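Local coordinates for bacteriohemerythrin (Methylococcus capsulatus, PDB 4XPX), which binds oxygen at a site holding two iron atoms and may store it or deliver it to oxygen-requiring enzymes, at residues Q46-I51 and K93-E98; T63-Q66 and D72-A75. All blocks are in the same frame, centred on the assembly; numbering follows the deposited sequence.

Contact 1 (Q46-I51 and K93-E98)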
# COMPACT_ATOMS: atom_id res chain seq x y z
N GLN A 46 4.51 4.54 13.10
CA GLN A 46 4.21 4.91 11.75
C GLN A 46 4.09 3.64 10.88
O GLN A 46 3.18 3.58 9.99
CB GLN A 46 5.22 5.88 11.18
CG GLN A 46 4.83 6.43 9.80
CD GLN A 46 3.57 7.25 9.84
OE1 GLN A 46 3.26 7.89 10.89
NE2 GLN A 46 2.85 7.34 8.73
N LEU A 47 4.93 2.63 11.13
CA LEU A 47 4.83 1.38 10.43
C LEU A 47 3.42 0.77 10.64
O LEU A 47 2.75 0.32 9.68
CB LEU A 47 5.88 0.41 10.97
CG LEU A 47 5.85 -1.01 10.42
CD1 LEU A 47 6.25 -1.04 8.99
CD2 LEU A 47 6.68 -1.96 11.31
N ASP A 48 3.04 0.70 11.90
CA ASP A 48 1.74 0.07 12.20
C ASP A 48 0.58 0.85 11.59
O ASP A 48 -0.35 0.26 11.06
CB ASP A 48 1.56 -0.08 13.68
CG ASP A 48 2.49 -1.12 14.33
OD1 ASP A 48 3.11 -1.93 13.66
OD2 ASP A 48 2.59 -1.08 15.62
N ALA A 49 0.63 2.16 11.64
CA ALA A 49 -0.43 2.99 11.05
C ALA A 49 -0.53 2.76 9.55
O ALA A 49 -1.61 2.64 8.99
CB ALA A 49 -0.20 4.47 11.38
N LEU A 50 0.62 2.74 8.88
CA LEU A 50 0.67 2.53 7.43
C LEU A 50 0.07 1.16 7.09
O LEU A 50 -0.77 1.06 6.16
CB LEU A 50 2.11 2.58 6.95
CG LEU A 50 2.31 2.12 5.49
CD1 LEU A 50 1.64 3.00 4.49
CD2 LEU A 50 3.83 2.04 5.22
N ILE A 51 0.51 0.11 7.76
CA ILE A 51 0.06 -1.23 7.39
C ILE A 51 -1.42 -1.35 7.64
O ILE A 51 -2.17 -1.95 6.84
CB ILE A 51 0.88 -2.29 8.13
CG1 ILE A 51 2.30 -2.32 7.54
CG2 ILE A 51 0.21 -3.65 8.03
CD1 ILE A 51 3.29 -3.10 8.28
N LYS A 93 8.53 -9.52 13.12
CA LYS A 93 9.97 -9.45 13.37
C LYS A 93 10.36 -8.12 13.95
O LYS A 93 11.19 -8.09 14.94
CB LYS A 93 10.79 -9.77 12.12
CG LYS A 93 10.65 -11.17 11.69
CD LYS A 93 11.15 -11.30 10.28
CE LYS A 93 11.49 -12.71 9.79
NZ LYS A 93 10.41 -13.71 10.06
N PHE A 94 9.81 -7.00 13.50
CA PHE A 94 10.15 -5.71 14.02
C PHE A 94 9.73 -5.62 15.52
O PHE A 94 10.52 -5.18 16.37
CB PHE A 94 9.46 -4.61 13.20
CG PHE A 94 9.67 -3.26 13.80
CD1 PHE A 94 10.82 -2.52 13.57
CD2 PHE A 94 8.73 -2.71 14.65
CE1 PHE A 94 10.97 -1.30 14.13
CE2 PHE A 94 8.89 -1.49 15.27
CZ PHE A 94 10.06 -0.78 14.96
N HIS A 95 8.50 -6.03 15.80
CA HIS A 95 8.01 -5.94 17.14
C HIS A 95 8.62 -6.96 18.05
O HIS A 95 8.57 -6.74 19.33
CB HIS A 95 6.50 -5.93 17.22
CG HIS A 95 5.88 -4.70 16.62
ND1 HIS A 95 6.11 -3.44 17.12
CD2 HIS A 95 5.00 -4.55 15.57
CE1 HIS A 95 5.39 -2.56 16.37
NE2 HIS A 95 4.71 -3.21 15.44
N ALA A 96 9.31 -7.92 17.58
CA ALA A 96 10.13 -8.87 18.38
C ALA A 96 11.52 -8.37 18.55
O ALA A 96 12.32 -9.00 19.27
CB ALA A 96 10.12 -10.23 17.77
N GLY A 97 11.91 -7.26 17.92
CA GLY A 97 13.29 -6.80 17.97
C GLY A 97 14.20 -7.57 17.10
O GLY A 97 15.47 -7.39 17.24
N GLU A 98 13.70 -8.40 16.17
CA GLU A 98 14.50 -9.27 15.35
C GLU A 98 14.86 -8.70 13.98
O GLU A 98 15.82 -9.21 13.33
CB GLU A 98 13.77 -10.59 15.10
CG GLU A 98 13.51 -11.38 16.36
CD GLU A 98 12.47 -12.48 16.12
OE1 GLU A 98 11.82 -12.63 15.02
OE2 GLU A 98 12.16 -13.22 17.09

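Contact 2 (T63-Q66 and D72-A75)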
# COMPACT_ATOMS: atom_id res chain seq x y z
N THR A 63 -13.82 -5.37 -1.92
CA THR A 63 -15.27 -5.36 -1.78
C THR A 63 -15.88 -4.82 -3.03
O THR A 63 -16.91 -5.42 -3.55
CB THR A 63 -15.70 -4.52 -0.56
OG1 THR A 63 -15.15 -5.08 0.64
CG2 THR A 63 -17.20 -4.43 -0.44
N GLU A 64 -15.38 -3.76 -3.59
CA GLU A 64 -15.94 -3.19 -4.79
C GLU A 64 -15.74 -4.10 -5.98
O GLU A 64 -16.70 -4.30 -6.78
CB GLU A 64 -15.35 -1.82 -5.02
CG GLU A 64 -15.74 -0.73 -4.06
CD GLU A 64 -17.20 -0.59 -3.81
OE1 GLU A 64 -17.83 -0.39 -4.84
OE2 GLU A 64 -17.73 -0.75 -2.66
N MET A 65 -14.57 -4.62 -6.17
CA MET A 65 -14.33 -5.54 -7.25
C MET A 65 -15.26 -6.75 -7.19
O MET A 65 -15.86 -7.15 -8.24
CB MET A 65 -12.89 -6.05 -7.26
CG MET A 65 -11.88 -5.02 -7.76
SD MET A 65 -10.19 -5.72 -7.93
CE MET A 65 -9.64 -5.79 -6.18
N GLN A 66 -15.43 -7.28 -5.93
CA GLN A 66 -16.15 -8.56 -6.02
C GLN A 66 -17.64 -8.29 -6.20
O GLN A 66 -18.32 -9.00 -6.98
CB GLN A 66 -15.90 -9.41 -4.78
CG GLN A 66 -16.50 -10.81 -4.85
CD GLN A 66 -16.09 -11.68 -3.68
OE1 GLN A 66 -15.29 -11.28 -2.84
NE2 GLN A 66 -16.65 -12.89 -3.62
N ASP A 72 -10.99 -9.74 -12.96
CA ASP A 72 -9.70 -10.16 -12.46
C ASP A 72 -9.64 -10.04 -10.95
O ASP A 72 -8.51 -9.93 -10.39
CB ASP A 72 -8.55 -9.47 -13.19
CG ASP A 72 -8.58 -9.89 -14.73
OD1 ASP A 72 -8.60 -11.04 -15.05
OD2 ASP A 72 -8.74 -9.01 -15.63
N PHE A 73 -10.76 -10.12 -10.27
CA PHE A 73 -10.78 -9.97 -8.80
C PHE A 73 -9.91 -10.94 -8.07
O PHE A 73 -9.13 -10.51 -7.17
CB PHE A 73 -12.26 -10.16 -8.36
CG PHE A 73 -12.40 -10.37 -6.88
CD1 PHE A 73 -11.92 -9.46 -5.94
CD2 PHE A 73 -12.96 -11.54 -6.42
CE1 PHE A 73 -12.04 -9.73 -4.57
CE2 PHE A 73 -12.99 -11.85 -5.05
CZ PHE A 73 -12.54 -10.86 -4.10
N ALA A 74 -10.01 -12.23 -8.34
CA ALA A 74 -9.26 -13.20 -7.52
C ALA A 74 -7.78 -13.04 -7.72
O ALA A 74 -7.02 -13.09 -6.69
CB ALA A 74 -9.71 -14.63 -7.85
N ALA A 75 -7.33 -12.78 -8.90
CA ALA A 75 -5.84 -12.60 -9.12
C ALA A 75 -5.41 -11.32 -8.41
O ALA A 75 -4.33 -11.26 -7.80
CB ALA A 75 -5.52 -12.52 -10.61

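Contact 1 (Q46-I51 and K93-E98)
His95 and Asp48 meet from opposite directions between two helices: NE2 of the imidazole donates to OD1 of the carboxylate at 2.7 Å, and the N-H points almost straight at the oxygen (174°). OD1 accepts the bond through its syn lone pair, on the side of OD2, and lies in the plane of the His95 ring. The carboxylate itself is turned 45° out of the imidazole plane. Deeper in, CD2 of Leu47 rests obliquely against the Phe94 ring, 4.0 Å from its CD2, the two side chains sliding past one another in opposite directions. With its CG anti to the backbone N (chi1 174°), Phe94 sets its ring beside the imidazole: CD2 of Phe94 sits over one face of His95 toward the rim, and His95 CE1 lies in plane at the Phe94 ring edge.

Asp48 OD1 has a second donor, Gln91 NE2, so two N-H groups of helix 73-95 grip that oxygen. Arg40 lies against the Phe94 ring in a cation-pi contact and bonds to the Phe94 carbonyl, while Leu90 and Val101 pack on Leu47. With an alanine in place of Asp48, His95 NE2 and Gln91 NE2 would probably both lose this acceptor and the imidazole would be freer to turn.

Just beyond His95 the chain leaves the helix at Gly97, whose positive phi goes with two bonds back into the last turn: Gly97 N to Phe94 O at 2.9 Å and Glu98 N to Lys93 O at 2.8 Å. This is a Schellman motif, and the contact as a whole is interhelical packing in the hemerythrin four-helix bundle, a His-carboxylate hydrogen bond on the more exposed side and a buried Leu-Phe pair beside it, away from the iron site.

Contact 2 (T63-Q66 and D72-A75)
The Phe73 ring carries the aliphatic stem of Gln66 on one face. CB of Gln66 stands over the ring centre, 3.7 Å from the centroid and only 11° off the normal, a CH-pi contact, and CG follows over the same face at 3.7 Å from CE2. From there the extended side chain runs slantwise over the ring toward the CE2-CZ side, where OE1 comes to 3.1 Å from Phe73 CZ; the amide plane is tilted 31° from that of the ring. Gln66 reaches this course because its CG is anti to the backbone N (chi1 -174°), which sends the chain along the aromatic surface. Met65 adds a second, oblique approach, its CB lying 3.8 Å from Phe73 CD1.

Phe73 opens helix 73-95, while both of its partners sit near the end of helix 40-67, so the ring sits where the chain turns from one helix into the next. Met65 is buried: its side chain also touches Tyr70 and Tyr124, lies close to the iron ligands Glu61 and His76, and comes within about 5 Å of a bound iron.

The contact is mainly dispersion and CH-pi attraction, and the amide oxygen near CZ and CE2 may add a weak electrostatic pull on their C-H groups. Phe73 touches Met65 at CB, and the rest of that side chain lies next to the iron ligands, consistent with a second-shell position.

How the contacts relate
From the N terminus, the chain runs through helix 15-34 and enters helix 40-67, where 46-51 supplies the first half of contact 1. Near the other end of the same helix, 63-66 begins contact 2, which closes a short loop at 72-75 as helix 73-95 starts. That helix then runs back, and 93-98 closes the long loop of contact 1. The small loop therefore sits wholly within the large one, and the two do not cross. Both contacts tie the same antiparallel pair of helices, at opposite ends: their centres are 28 Å apart, contact 2 beside the iron site and contact 1 away from it.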